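Sortase family protein (Clostridium perfringens, PDB 6IXZ) probably acts as a class C sortase, a cysteine transpeptidase of the kind that joins pilin subunits covalently into pili. Local coordinates at residues P67-K72 against T120-L125; G89-T94 against H104-A109; L140-N145 against D165-L170; I147-P152 against N178-L183. All coordinates share one frame; numbering follows the deposited sequence.

Contact 1. Residues P67-K72 against T120-L125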
loop_
_atom_site.group_PDB
_atom_site.type_symbol
_atom_site.label_atom_id
_atom_site.label_comp_id
_atom_site.label_asym_id
_atom_site.label_seq_id
_atom_site.Cartn_x
_atom_site.Cartn_y
_atom_site.Cartn_z
ATOM N N PRO A 67 14.600 -2.268 -1.983
ATOM C CA PRO A 67 16.079 -2.124 -1.958
ATOM C C PRO A 67 16.728 -1.864 -3.324
ATOM O O PRO A 67 17.586 -0.979 -3.476
ATOM C CB PRO A 67 16.568 -3.460 -1.374
ATOM C CG PRO A 67 15.373 -4.184 -0.867
ATOM C CD PRO A 67 14.126 -3.546 -1.424
ATOM N N SER A 68 16.274 -2.581 -4.336
ATOM C CA SER A 68 16.902 -2.531 -5.626
ATOM C C SER A 68 16.810 -1.142 -6.214
ATOM O O SER A 68 17.654 -0.760 -7.024
ATOM C CB SER A 68 16.264 -3.565 -6.564
ATOM O OG SER A 68 14.906 -3.258 -6.828
ATOM N N ILE A 69 15.790 -0.377 -5.822
ATOM C CA ILE A 69 15.657 0.977 -6.314
ATOM C C ILE A 69 15.726 2.046 -5.208
ATOM O O ILE A 69 15.356 3.191 -5.429
ATOM C CB ILE A 69 14.387 1.146 -7.177
ATOM C CG1 ILE A 69 13.203 0.426 -6.561
ATOM C CG2 ILE A 69 14.616 0.606 -8.595
ATOM C CD1 ILE A 69 11.875 0.732 -7.239
ATOM N N ASN A 70 16.283 1.704 -4.051
ATOM C CA ASN A 70 16.521 2.721 -3.007
ATOM C C ASN A 70 15.236 3.481 -2.617
ATOM O O ASN A 70 15.239 4.703 -2.471
ATOM C CB ASN A 70 17.594 3.718 -3.470
ATOM C CG ASN A 70 18.979 3.072 -3.589
ATOM O OD1 ASN A 70 19.928 3.684 -4.098
ATOM N ND2 ASN A 70 19.093 1.836 -3.130
ATOM N N ILE A 71 14.152 2.756 -2.413
ATOM C CA ILE A 71 12.909 3.383 -1.974
ATOM C C ILE A 71 12.595 3.019 -0.531
ATOM O O ILE A 71 12.656 1.860 -0.135
ATOM C CB ILE A 71 11.746 2.984 -2.890
ATOM C CG1 ILE A 71 11.906 3.708 -4.228
ATOM C CG2 ILE A 71 10.397 3.272 -2.224
ATOM C CD1 ILE A 71 10.845 3.406 -5.254
ATOM N N LYS A 72 12.257 4.032 0.257
ATOM C CA LYS A 72 11.759 3.845 1.624
ATOM C C LYS A 72 10.740 4.956 1.887
ATOM O O LYS A 72 11.125 6.122 1.944
ATOM C CB LYS A 72 12.925 3.992 2.613
ATOM C CG LYS A 72 12.642 3.537 4.036
ATOM C CD LYS A 72 13.824 3.876 4.927
ATOM C CE LYS A 72 13.420 3.975 6.383
ATOM N NZ LYS A 72 14.610 3.970 7.286
ATOM N N THR A 120 8.251 6.291 -8.984
ATOM C CA THR A 120 8.679 6.448 -10.387
ATOM C C THR A 120 9.560 5.310 -10.897
ATOM O O THR A 120 9.283 4.725 -11.950
ATOM C CB THR A 120 9.374 7.801 -10.608
ATOM O OG1 THR A 120 8.397 8.858 -10.476
ATOM C CG2 THR A 120 10.035 7.873 -11.992
ATOM N N ASP A 121 10.548 4.915 -10.099
ATOM C CA ASP A 121 11.499 3.911 -10.538
ATOM C C ASP A 121 10.981 2.456 -10.504
ATOM O O ASP A 121 11.749 1.525 -10.789
ATOM C CB ASP A 121 12.779 4.041 -9.712
ATOM C CG ASP A 121 13.590 5.274 -10.098
ATOM O OD1 ASP A 121 13.357 5.839 -11.192
ATOM O OD2 ASP A 121 14.434 5.707 -9.312
ATOM N N ILE A 122 9.705 2.234 -10.157
ATOM C CA ILE A 122 9.153 0.874 -10.238
ATOM C C ILE A 122 9.049 0.418 -11.672
ATOM O O ILE A 122 8.954 -0.778 -11.919
ATOM C CB ILE A 122 7.806 0.641 -9.507
ATOM C CG1 ILE A 122 6.634 1.314 -10.242
ATOM C CG2 ILE A 122 7.940 1.060 -8.055
ATOM C CD1 ILE A 122 5.285 1.007 -9.635
ATOM N N ASP A 123 9.314 1.328 -12.595
ATOM C CA ASP A 123 9.430 0.943 -13.974
ATOM C C ASP A 123 10.755 0.224 -14.294
ATOM O O ASP A 123 10.853 -0.430 -15.333
ATOM C CB ASP A 123 9.175 2.131 -14.883
ATOM C CG ASP A 123 10.358 3.029 -14.988
ATOM O OD1 ASP A 123 11.175 3.046 -14.051
ATOM O OD2 ASP A 123 10.465 3.714 -16.009
ATOM N N LYS A 124 11.647 0.132 -13.313
ATOM C CA LYS A 124 12.878 -0.672 -13.478
ATOM C C LYS A 124 12.770 -2.044 -12.833
ATOM O O LYS A 124 13.618 -2.918 -13.049
ATOM C CB LYS A 124 14.098 0.079 -12.933
ATOM C CG LYS A 124 14.215 1.523 -13.419
ATOM C CD LYS A 124 15.462 2.222 -12.873
ATOM C CE LYS A 124 15.606 3.637 -13.433
ATOM N NZ LYS A 124 16.732 4.399 -12.814
ATOM N N LEU A 125 11.699 -2.285 -12.094
ATOM C CA LEU A 125 11.520 -3.595 -11.498
ATOM C C LEU A 125 11.185 -4.649 -12.564
ATOM O O LEU A 125 10.550 -4.350 -13.553
ATOM C CB LEU A 125 10.425 -3.565 -10.442
ATOM C CG LEU A 125 10.688 -2.723 -9.203
ATOM C CD1 LEU A 125 9.464 -2.702 -8.310
ATOM C CD2 LEU A 125 11.894 -3.251 -8.448
#
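I69, D121 and L125 meet where the turn joining strands 60-66 and 71-77 of the sortase beta-barrel packs on the 3-10 turn 120-124. The first turn is pinned by N70 N to P67 O and leads into a G1 beta bulge, with N70 and I71 both facing I66, which leaves I69 directed toward 120-125. I69 carries most of the contact. Its CG1 branch stands between the backbone N and the carbonyl carbon (chi1 42°), and the extended chain sends CD1 into the notch between the D121 carbonyl and L125. There CD1 lies 3.6 Å from D121 O, 4.0 Å from I122 CG2 and 4.1 Å from L125 CG. The side chains of I69 and D121 pass one another running in opposite senses, with I69 CG2 4.1 Å from D121 CB. D121 OD2 makes a salt bridge to K117. Behind the interface, L125 also touches I66 and V184, and I122 rests on L169 and T171, so the turn is seated on the barrel wall. Beside I69, the hydroxyl of S68 abuts a methyl group: OG is 3.4 Å from L125 CD2.

Contact 2. Residues G89-T94 against H104-A109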
loop_
_atom_site.group_PDB
_atom_site.type_symbol
_atom_site.label_atom_id
_atom_site.label_comp_id
_atom_site.label_asym_id
_atom_site.label_seq_id
_atom_site.Cartn_x
_atom_site.Cartn_y
_atom_site.Cartn_z
ATOM N N GLY A 89 -0.464 6.106 -0.949
ATOM C CA GLY A 89 -1.721 5.884 -0.297
ATOM C C GLY A 89 -2.342 4.560 -0.688
ATOM O O GLY A 89 -2.332 4.179 -1.862
ATOM N N VAL A 90 -2.929 3.887 0.300
ATOM C CA VAL A 90 -3.745 2.691 0.055
ATOM C C VAL A 90 -5.030 3.100 -0.680
ATOM O O VAL A 90 -5.761 3.976 -0.213
ATOM C CB VAL A 90 -4.131 1.955 1.364
ATOM C CG1 VAL A 90 -4.967 0.715 1.054
ATOM C CG2 VAL A 90 -2.913 1.588 2.200
ATOM N N LEU A 91 -5.316 2.441 -1.801
ATOM C CA LEU A 91 -6.490 2.779 -2.605
ATOM C C LEU A 91 -7.806 2.306 -1.949
ATOM O O LEU A 91 -7.935 1.154 -1.511
ATOM C CB LEU A 91 -6.335 2.168 -4.002
ATOM C CG LEU A 91 -7.496 2.423 -4.933
ATOM C CD1 LEU A 91 -7.690 3.918 -5.142
ATOM C CD2 LEU A 91 -7.331 1.677 -6.241
ATOM N N GLU A 92 -8.789 3.204 -1.899
ATOM C CA GLU A 92 -10.070 2.929 -1.252
ATOM C C GLU A 92 -10.736 1.746 -1.897
ATOM O O GLU A 92 -10.644 1.571 -3.101
ATOM C CB GLU A 92 -10.992 4.156 -1.347
ATOM C CG GLU A 92 -10.536 5.326 -0.491
ATOM C CD GLU A 92 -9.567 6.244 -1.206
ATOM O OE1 GLU A 92 -9.038 5.866 -2.281
ATOM O OE2 GLU A 92 -9.242 7.295 -0.642
ATOM N N GLY A 93 -11.331 0.877 -1.084
ATOM C CA GLY A 93 -11.936 -0.343 -1.603
ATOM C C GLY A 93 -10.939 -1.468 -1.887
ATOM O O GLY A 93 -11.323 -2.503 -2.424
ATOM N N THR A 94 -9.657 -1.286 -1.541
ATOM C CA THR A 94 -8.698 -2.401 -1.660
ATOM C C THR A 94 -8.292 -2.836 -0.276
ATOM O O THR A 94 -8.529 -2.128 0.682
ATOM C CB THR A 94 -7.455 -2.075 -2.547
ATOM O OG1 THR A 94 -6.540 -1.219 -1.835
ATOM C CG2 THR A 94 -7.893 -1.403 -3.846
ATOM N N HIS A 104 -5.654 -8.183 -1.577
ATOM C CA HIS A 104 -4.955 -7.426 -2.591
ATOM C C HIS A 104 -5.000 -5.933 -2.272
ATOM O O HIS A 104 -6.020 -5.282 -2.485
ATOM C CB HIS A 104 -5.597 -7.693 -3.955
ATOM C CG HIS A 104 -4.780 -7.217 -5.100
ATOM N ND1 HIS A 104 -5.074 -7.536 -6.410
ATOM C CD2 HIS A 104 -3.617 -6.532 -5.129
ATOM C CE1 HIS A 104 -4.131 -7.052 -7.194
ATOM N NE2 HIS A 104 -3.261 -6.398 -6.445
ATOM N N SER A 105 -3.926 -5.418 -1.681
ATOM C CA SER A 105 -3.813 -4.006 -1.368
ATOM C C SER A 105 -3.172 -3.285 -2.539
ATOM O O SER A 105 -2.227 -3.789 -3.146
ATOM C CB SER A 105 -2.959 -3.812 -0.114
ATOM O OG SER A 105 -3.108 -2.524 0.453
ATOM N N VAL A 106 -3.688 -2.103 -2.856
ATOM C CA VAL A 106 -3.090 -1.288 -3.870
ATOM C C VAL A 106 -2.495 -0.016 -3.262
ATOM O O VAL A 106 -3.171 0.722 -2.545
ATOM C CB VAL A 106 -4.110 -0.955 -4.954
ATOM C CG1 VAL A 106 -3.428 -0.209 -6.100
ATOM C CG2 VAL A 106 -4.748 -2.246 -5.458
ATOM N N LEU A 107 -1.234 0.246 -3.581
ATOM C CA LEU A 107 -0.537 1.389 -3.049
ATOM C C LEU A 107 -0.251 2.376 -4.175
ATOM O O LEU A 107 0.461 2.054 -5.124
ATOM C CB LEU A 107 0.768 0.945 -2.352
ATOM C CG LEU A 107 0.646 -0.195 -1.351
ATOM C CD1 LEU A 107 2.005 -0.669 -0.820
ATOM C CD2 LEU A 107 -0.286 0.180 -0.212
ATOM N N SER A 108 -0.930 3.526 -4.120
ATOM C CA SER A 108 -0.954 4.513 -5.221
ATOM C C SER A 108 -0.017 5.707 -4.968
ATOM O O SER A 108 -0.048 6.331 -3.916
ATOM C CB SER A 108 -2.380 5.073 -5.405
ATOM O OG SER A 108 -2.510 5.725 -6.655
ATOM N N ALA A 109 0.740 6.059 -5.997
ATOM C CA ALA A 109 1.734 7.109 -5.952
ATOM C C ALA A 109 1.469 8.024 -7.109
ATOM O O ALA A 109 1.283 7.539 -8.219
ATOM C CB ALA A 109 3.128 6.531 -6.100
#
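T94 OG1 makes two bonds: it accepts from V106 N at 3.2 Å and donates to L91 O at 2.8 Å, the latter in the carbonyl plane on a lone pair. L91 O also accepts from T94 N, which closes the type II beta turn L91-T94 with G93 at positive phi. The hydroxyl thereby extends an antiparallel ladder of the sortase beta-barrel beyond the point where the backbone of the first strand turns off. In that ladder G89 and S108 are a hydrogen-bonded pair, S108 N reaching G89 O at 2.7 Å in an almost straight bond (177°), while V90 and L107 are the non-hydrogen-bonded pair. L91 N to V106 O adds the next rung. T94 sets OG1 between its backbone N and carbonyl carbon (chi1 75°), which leaves CG2 to the V106 side chain, crossing it at about a right angle. L91 CB packs on V106 CB at 4.0 Å. V90 turns the other way, with L107, S105 and the residues I75 and L61. The pairing is buried in the barrel, and the S108 side chain lies about 6 Å from those of H110 and C172, the predicted active-site residues. S105 OG, hydrogen-bonded to S95 O, lies 3.8 Å from V90 CG1.

Contact 3. Residues L140-N145 against D165-L170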
loop_
_atom_site.group_PDB
_atom_site.type_symbol
_atom_site.label_atom_id
_atom_site.label_comp_id
_atom_site.label_asym_id
_atom_site.label_seq_id
_atom_site.Cartn_x
_atom_site.Cartn_y
_atom_site.Cartn_z
ATOM N N LEU A 140 6.324 -7.763 6.088
ATOM C CA LEU A 140 5.829 -8.584 4.973
ATOM C C LEU A 140 6.784 -8.504 3.794
ATOM O O LEU A 140 7.368 -7.451 3.520
ATOM C CB LEU A 140 4.407 -8.158 4.539
ATOM C CG LEU A 140 3.276 -8.135 5.581
ATOM C CD1 LEU A 140 2.027 -7.431 5.069
ATOM C CD2 LEU A 140 2.900 -9.530 6.045
ATOM N N ALA A 141 6.958 -9.608 3.073
ATOM C CA ALA A 141 7.804 -9.552 1.882
ATOM C C ALA A 141 7.026 -10.001 0.657
ATOM O O ALA A 141 6.256 -10.937 0.719
ATOM C CB ALA A 141 9.065 -10.400 2.073
ATOM N N TYR A 142 7.194 -9.287 -0.445
ATOM C CA TYR A 142 6.502 -9.626 -1.669
ATOM C C TYR A 142 7.501 -9.773 -2.812
ATOM O O TYR A 142 8.547 -9.140 -2.840
ATOM C CB TYR A 142 5.425 -8.557 -1.997
ATOM C CG TYR A 142 4.246 -8.595 -1.067
ATOM C CD1 TYR A 142 3.109 -9.306 -1.390
ATOM C CD2 TYR A 142 4.302 -8.002 0.181
ATOM C CE1 TYR A 142 2.054 -9.396 -0.530
ATOM C CE2 TYR A 142 3.260 -8.124 1.075
ATOM C CZ TYR A 142 2.115 -8.796 0.700
ATOM O OH TYR A 142 1.069 -8.928 1.587
ATOM N N LYS A 143 7.134 -10.580 -3.787
ATOM C CA LYS A 143 7.922 -10.724 -4.987
ATOM C C LYS A 143 7.069 -10.451 -6.217
ATOM O O LYS A 143 6.001 -11.070 -6.396
ATOM C CB LYS A 143 8.470 -12.147 -5.057
ATOM C CG LYS A 143 9.366 -12.440 -6.245
ATOM C CD LYS A 143 9.908 -13.854 -6.135
ATOM C CE LYS A 143 8.779 -14.830 -5.845
ATOM N NZ LYS A 143 9.127 -16.208 -6.276
ATOM N N VAL A 144 7.604 -9.587 -7.081
ATOM C CA VAL A 144 6.960 -9.152 -8.313
ATOM C C VAL A 144 6.662 -10.341 -9.233
ATOM O O VAL A 144 7.548 -11.146 -9.514
ATOM C CB VAL A 144 7.850 -8.156 -9.077
ATOM C CG1 VAL A 144 7.210 -7.766 -10.395
ATOM C CG2 VAL A 144 8.105 -6.917 -8.240
ATOM N N ASN A 145 5.423 -10.452 -9.694
ATOM C CA ASN A 145 5.087 -11.478 -10.684
ATOM C C ASN A 145 4.224 -11.002 -11.843
ATOM O O ASN A 145 3.988 -11.754 -12.767
ATOM C CB ASN A 145 4.447 -12.703 -10.019
ATOM C CG ASN A 145 3.079 -12.414 -9.421
ATOM O OD1 ASN A 145 2.518 -11.328 -9.575
ATOM N ND2 ASN A 145 2.531 -13.400 -8.741
ATOM N N ASP A 165 -2.348 -13.684 -2.041
ATOM C CA ASP A 165 -1.973 -12.581 -1.184
ATOM C C ASP A 165 -1.105 -11.625 -2.021
ATOM O O ASP A 165 0.075 -11.898 -2.292
ATOM C CB ASP A 165 -1.216 -13.108 0.056
ATOM C CG ASP A 165 -0.780 -11.993 1.002
ATOM O OD1 ASP A 165 -0.455 -12.273 2.174
ATOM O OD2 ASP A 165 -0.784 -10.824 0.579
ATOM N N TYR A 166 -1.732 -10.562 -2.544
ATOM C CA TYR A 166 -1.070 -9.674 -3.499
ATOM C C TYR A 166 -1.013 -8.259 -2.924
ATOM O O TYR A 166 -1.958 -7.808 -2.250
ATOM C CB TYR A 166 -1.835 -9.571 -4.838
ATOM C CG TYR A 166 -1.810 -10.780 -5.768
ATOM C CD1 TYR A 166 -0.704 -11.635 -5.839
ATOM C CD2 TYR A 166 -2.936 -11.101 -6.521
ATOM C CE1 TYR A 166 -0.715 -12.738 -6.691
ATOM C CE2 TYR A 166 -2.952 -12.191 -7.381
ATOM C CZ TYR A 166 -1.827 -12.991 -7.477
ATOM O OH TYR A 166 -1.826 -14.052 -8.340
ATOM N N VAL A 167 0.056 -7.551 -3.275
ATOM C CA VAL A 167 0.110 -6.097 -3.181
ATOM C C VAL A 167 0.529 -5.577 -4.552
ATOM O O VAL A 167 1.529 -6.037 -5.135
ATOM C CB VAL A 167 1.077 -5.647 -2.087
ATOM C CG1 VAL A 167 1.246 -4.134 -2.081
ATOM C CG2 VAL A 167 0.599 -6.162 -0.739
ATOM N N THR A 168 -0.267 -4.656 -5.095
ATOM C CA THR A 168 0.117 -3.938 -6.304
ATOM C C THR A 168 0.670 -2.531 -5.998
ATOM O O THR A 168 0.139 -1.772 -5.146
ATOM C CB THR A 168 -1.031 -3.871 -7.339
ATOM O OG1 THR A 168 -1.321 -5.178 -7.875
ATOM C CG2 THR A 168 -0.651 -2.963 -8.494
ATOM N N LEU A 169 1.819 -2.241 -6.595
ATOM C CA LEU A 169 2.382 -0.886 -6.584
ATOM C C LEU A 169 1.891 -0.173 -7.834
ATOM O O LEU A 169 1.880 -0.749 -8.899
ATOM C CB LEU A 169 3.906 -0.951 -6.576
ATOM C CG LEU A 169 4.466 -1.894 -5.502
ATOM C CD1 LEU A 169 5.978 -1.876 -5.508
ATOM C CD2 LEU A 169 3.902 -1.517 -4.152
ATOM N N LEU A 170 1.352 1.021 -7.662
ATOM C CA LEU A 170 0.722 1.749 -8.761
ATOM C C LEU A 170 1.361 3.128 -8.851
ATOM O O LEU A 170 1.423 3.859 -7.859
ATOM C CB LEU A 170 -0.763 1.848 -8.490
ATOM C CG LEU A 170 -1.689 2.543 -9.466
ATOM C CD1 LEU A 170 -3.105 2.154 -9.092
ATOM C CD2 LEU A 170 -1.492 4.058 -9.353
#
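D165 opens the segment by receiving the phenol of Y142: the OH donates to OD2 at 2.8 Å, arriving on the syn side and 27° out of the carboxylate plane. The extended D165 side chain, CG anti to the backbone N, carries the carboxylate forward to the ring tip. Its other oxygen, OD1, is engaged by R188 in a salt bridge and by G100 N, so this buried carboxylate has three partners, and the arginine would be expected to favour its charged form. Y166 leaves the backbone on the far side, yet its ring returns, CE1 lying 3.9 Å from N145 ND2; R185 holds N145 OD1 and makes a cation-pi contact with Y166. V167 CG2 sits over one face of the Y142 ring, displaced toward the rim near CZ: it is 3.7 Å from the ring centroid, 23° off the normal, a CH-pi contact, and 3.4 Å from CZ. Strands 140-145 and 165-170 cross at 70°, their axes 8.0 Å apart. Strand 180-188 lies between them in the sheet order, so the contact joins two non-adjacent strands of the sortase beta-barrel.

Contact 4. Residues I147-P152 against N178-L183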
loop_
_atom_site.group_PDB
_atom_site.type_symbol
_atom_site.label_atom_id
_atom_site.label_comp_id
_atom_site.label_asym_id
_atom_site.label_seq_id
_atom_site.Cartn_x
_atom_site.Cartn_y
_atom_site.Cartn_z
ATOM N N ILE A 147 3.831 -7.282 -14.277
ATOM C CA ILE A 147 3.920 -5.860 -14.604
ATOM C C ILE A 147 3.026 -5.488 -15.783
ATOM O O ILE A 147 3.117 -6.084 -16.835
ATOM C CB ILE A 147 5.399 -5.453 -14.855
ATOM C CG1 ILE A 147 6.188 -5.561 -13.544
ATOM C CG2 ILE A 147 5.497 -4.039 -15.419
ATOM C CD1 ILE A 147 7.232 -6.645 -13.516
ATOM N N LYS A 148 2.189 -4.466 -15.616
ATOM C CA LYS A 148 1.186 -4.109 -16.621
ATOM C C LYS A 148 0.939 -2.622 -16.630
ATOM O O LYS A 148 0.793 -2.016 -15.569
ATOM C CB LYS A 148 -0.146 -4.799 -16.294
ATOM C CG LYS A 148 -0.767 -5.552 -17.452
ATOM C CD LYS A 148 -0.160 -6.940 -17.585
ATOM C CE LYS A 148 -1.014 -7.861 -18.454
ATOM N NZ LYS A 148 -0.945 -7.515 -19.904
ATOM N N VAL A 149 0.749 -2.053 -17.817
ATOM C CA VAL A 149 0.341 -0.658 -17.949
ATOM C C VAL A 149 -1.102 -0.595 -18.381
ATOM O O VAL A 149 -1.503 -1.282 -19.311
ATOM C CB VAL A 149 1.174 0.111 -18.990
ATOM C CG1 VAL A 149 0.705 1.561 -19.086
ATOM C CG2 VAL A 149 2.656 0.055 -18.640
ATOM N N VAL A 150 -1.864 0.297 -17.767
ATOM C CA VAL A 150 -3.293 0.187 -17.827
ATOM C C VAL A 150 -3.903 1.581 -17.784
ATOM O O VAL A 150 -3.279 2.532 -17.314
ATOM C CB VAL A 150 -3.746 -0.693 -16.665
ATOM C CG1 VAL A 150 -4.983 -0.139 -15.985
ATOM C CG2 VAL A 150 -3.910 -2.117 -17.128
ATOM N N HIS A 151 -5.112 1.725 -18.302
ATOM C CA HIS A 151 -5.721 3.036 -18.348
ATOM C C HIS A 151 -6.365 3.398 -17.010
ATOM O O HIS A 151 -6.700 2.517 -16.229
ATOM C CB HIS A 151 -6.694 3.118 -19.526
ATOM C CG HIS A 151 -6.011 3.080 -20.864
ATOM N ND1 HIS A 151 -4.874 2.331 -21.100
ATOM C CD2 HIS A 151 -6.264 3.744 -22.018
ATOM C CE1 HIS A 151 -4.473 2.516 -22.345
ATOM N NE2 HIS A 151 -5.297 3.373 -22.922
ATOM N N PRO A 152 -6.488 4.705 -16.717
ATOM C CA PRO A 152 -6.769 5.136 -15.342
ATOM C C PRO A 152 -8.115 4.667 -14.740
ATOM O O PRO A 152 -8.285 4.723 -13.517
ATOM C CB PRO A 152 -6.698 6.665 -15.427
ATOM C CG PRO A 152 -5.850 6.959 -16.631
ATOM C CD PRO A 152 -6.099 5.832 -17.592
ATOM N N ASN A 178 1.414 10.985 -17.079
ATOM C CA ASN A 178 0.409 10.627 -16.055
ATOM C C ASN A 178 -0.954 10.379 -16.674
ATOM O O ASN A 178 -2.007 10.656 -16.102
ATOM C CB ASN A 178 0.337 11.690 -14.945
ATOM C CG ASN A 178 1.690 11.977 -14.329
ATOM O OD1 ASN A 178 2.483 11.056 -14.100
ATOM N ND2 ASN A 178 1.980 13.258 -14.084
ATOM N N THR A 179 -0.899 9.739 -17.818
ATOM C CA THR A 179 -2.072 9.478 -18.607
ATOM C C THR A 179 -2.477 8.003 -18.471
ATOM O O THR A 179 -3.646 7.640 -18.675
ATOM C CB THR A 179 -1.765 9.893 -20.057
ATOM O OG1 THR A 179 -2.780 10.791 -20.527
ATOM C CG2 THR A 179 -1.615 8.718 -20.946
ATOM N N GLU A 180 -1.537 7.187 -17.984
ATOM C CA GLU A 180 -1.833 5.818 -17.558
ATOM C C GLU A 180 -1.418 5.584 -16.104
ATOM O O GLU A 180 -0.936 6.506 -15.419
ATOM C CB GLU A 180 -1.102 4.804 -18.434
ATOM C CG GLU A 180 -0.559 5.367 -19.723
ATOM C CD GLU A 180 -1.299 4.842 -20.923
ATOM O OE1 GLU A 180 -2.547 4.965 -20.952
ATOM O OE2 GLU A 180 -0.622 4.311 -21.827
ATOM N N ARG A 181 -1.613 4.335 -15.675
ATOM C CA ARG A 181 -1.076 3.777 -14.430
ATOM C C ARG A 181 -0.247 2.559 -14.776
ATOM O O ARG A 181 -0.741 1.659 -15.457
ATOM C CB ARG A 181 -2.198 3.262 -13.542
ATOM C CG ARG A 181 -3.293 4.237 -13.185
ATOM C CD ARG A 181 -4.579 3.436 -13.018
ATOM N NE ARG A 181 -5.215 3.737 -11.751
ATOM C CZ ARG A 181 -6.319 3.159 -11.308
ATOM N NH1 ARG A 181 -6.912 2.209 -12.034
ATOM N NH2 ARG A 181 -6.789 3.501 -10.112
ATOM N N LEU A 182 0.994 2.538 -14.294
ATOM C CA LEU A 182 1.827 1.338 -14.282
ATOM C C LEU A 182 1.611 0.563 -12.993
ATOM O O LEU A 182 1.645 1.131 -11.896
ATOM C CB LEU A 182 3.300 1.742 -14.427
ATOM C CG LEU A 182 4.368 0.671 -14.161
ATOM C CD1 LEU A 182 4.359 -0.378 -15.267
ATOM C CD2 LEU A 182 5.732 1.338 -14.100
ATOM N N LEU A 183 1.308 -0.720 -13.142
ATOM C CA LEU A 183 0.980 -1.596 -12.028
ATOM C C LEU A 183 2.108 -2.578 -11.898
ATOM O O LEU A 183 2.512 -3.178 -12.892
ATOM C CB LEU A 183 -0.290 -2.403 -12.329
ATOM C CG LEU A 183 -1.533 -1.582 -12.662
ATOM C CD1 LEU A 183 -2.736 -2.494 -12.860
ATOM C CD2 LEU A 183 -1.801 -0.556 -11.562
#
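L182 slots between two knobs of the partner strand: its CD1 lies 3.8 Å from I147 CG2 and the same distance from V149 CG2, filling the dip between them. The L182 side chain runs alongside I147 and aslant to V149, whose other branch, CG1, meets E180 CB. Underneath is a regular antiparallel ladder. K148 with L183 and V150 with R181 are the hydrogen-bonded pairs, the straightest bond being R181 N to V150 O (178°), and V149 with L182 is the non-hydrogen-bonded pair between them. On the reverse face CB of L183 lies 3.4 Å from K148 O, and L183 CD1 comes near V150 CB.

Past the ladder the segments still interlock. E180 bends at chi2 and lays its OE1 over one face of the H151 ring, 3.4 Å from CE1, with carboxylate and imidazole planes 53° apart. The P152 ring, through CG and CD, butts against the T179 carbonyl, CG 3.1 Å from T179 O. The R181 chain, bent at chi2 and chi3, runs alongside P152: CD packs on P152 CA at 3.6 Å, and P152 O sits over one face of the guanidinium, near NH1 but at a poor angle for a bond. The R181 side chain is about 6 Å from that of C172, the predicted acyl-thioester residue, consistent with the arginine that sortases keep beside their cysteine.

Strand 180-188 lies between 138-150 and 165-173. L182 rests on T171 and D123, while R181 and L183 lean on L170 of strand 165-173.

How the contacts relate
From the N terminus, contact 1 opens first at the turn after strand 60-66 and closes at the 3-10 turn 120-124. Within its loop, contact 2 opens and closes, pairing strands 88-90 and 103-109. Contacts 3 and 4 come after, and they cross: strand 138-150 supplies the first segment of both, and their partners 165-170 and 178-183 follow in the same order. Strand 103-109 adjoins 165-173, so contact 2 leads straight into contact 3 through H104 with T168 and L107 with L170. L170 then packs on L183 and R181, joining contacts 3 and 4, while I122 and D123 reach L169 and L182, fastening the turn of contact 1 to the barrel wall.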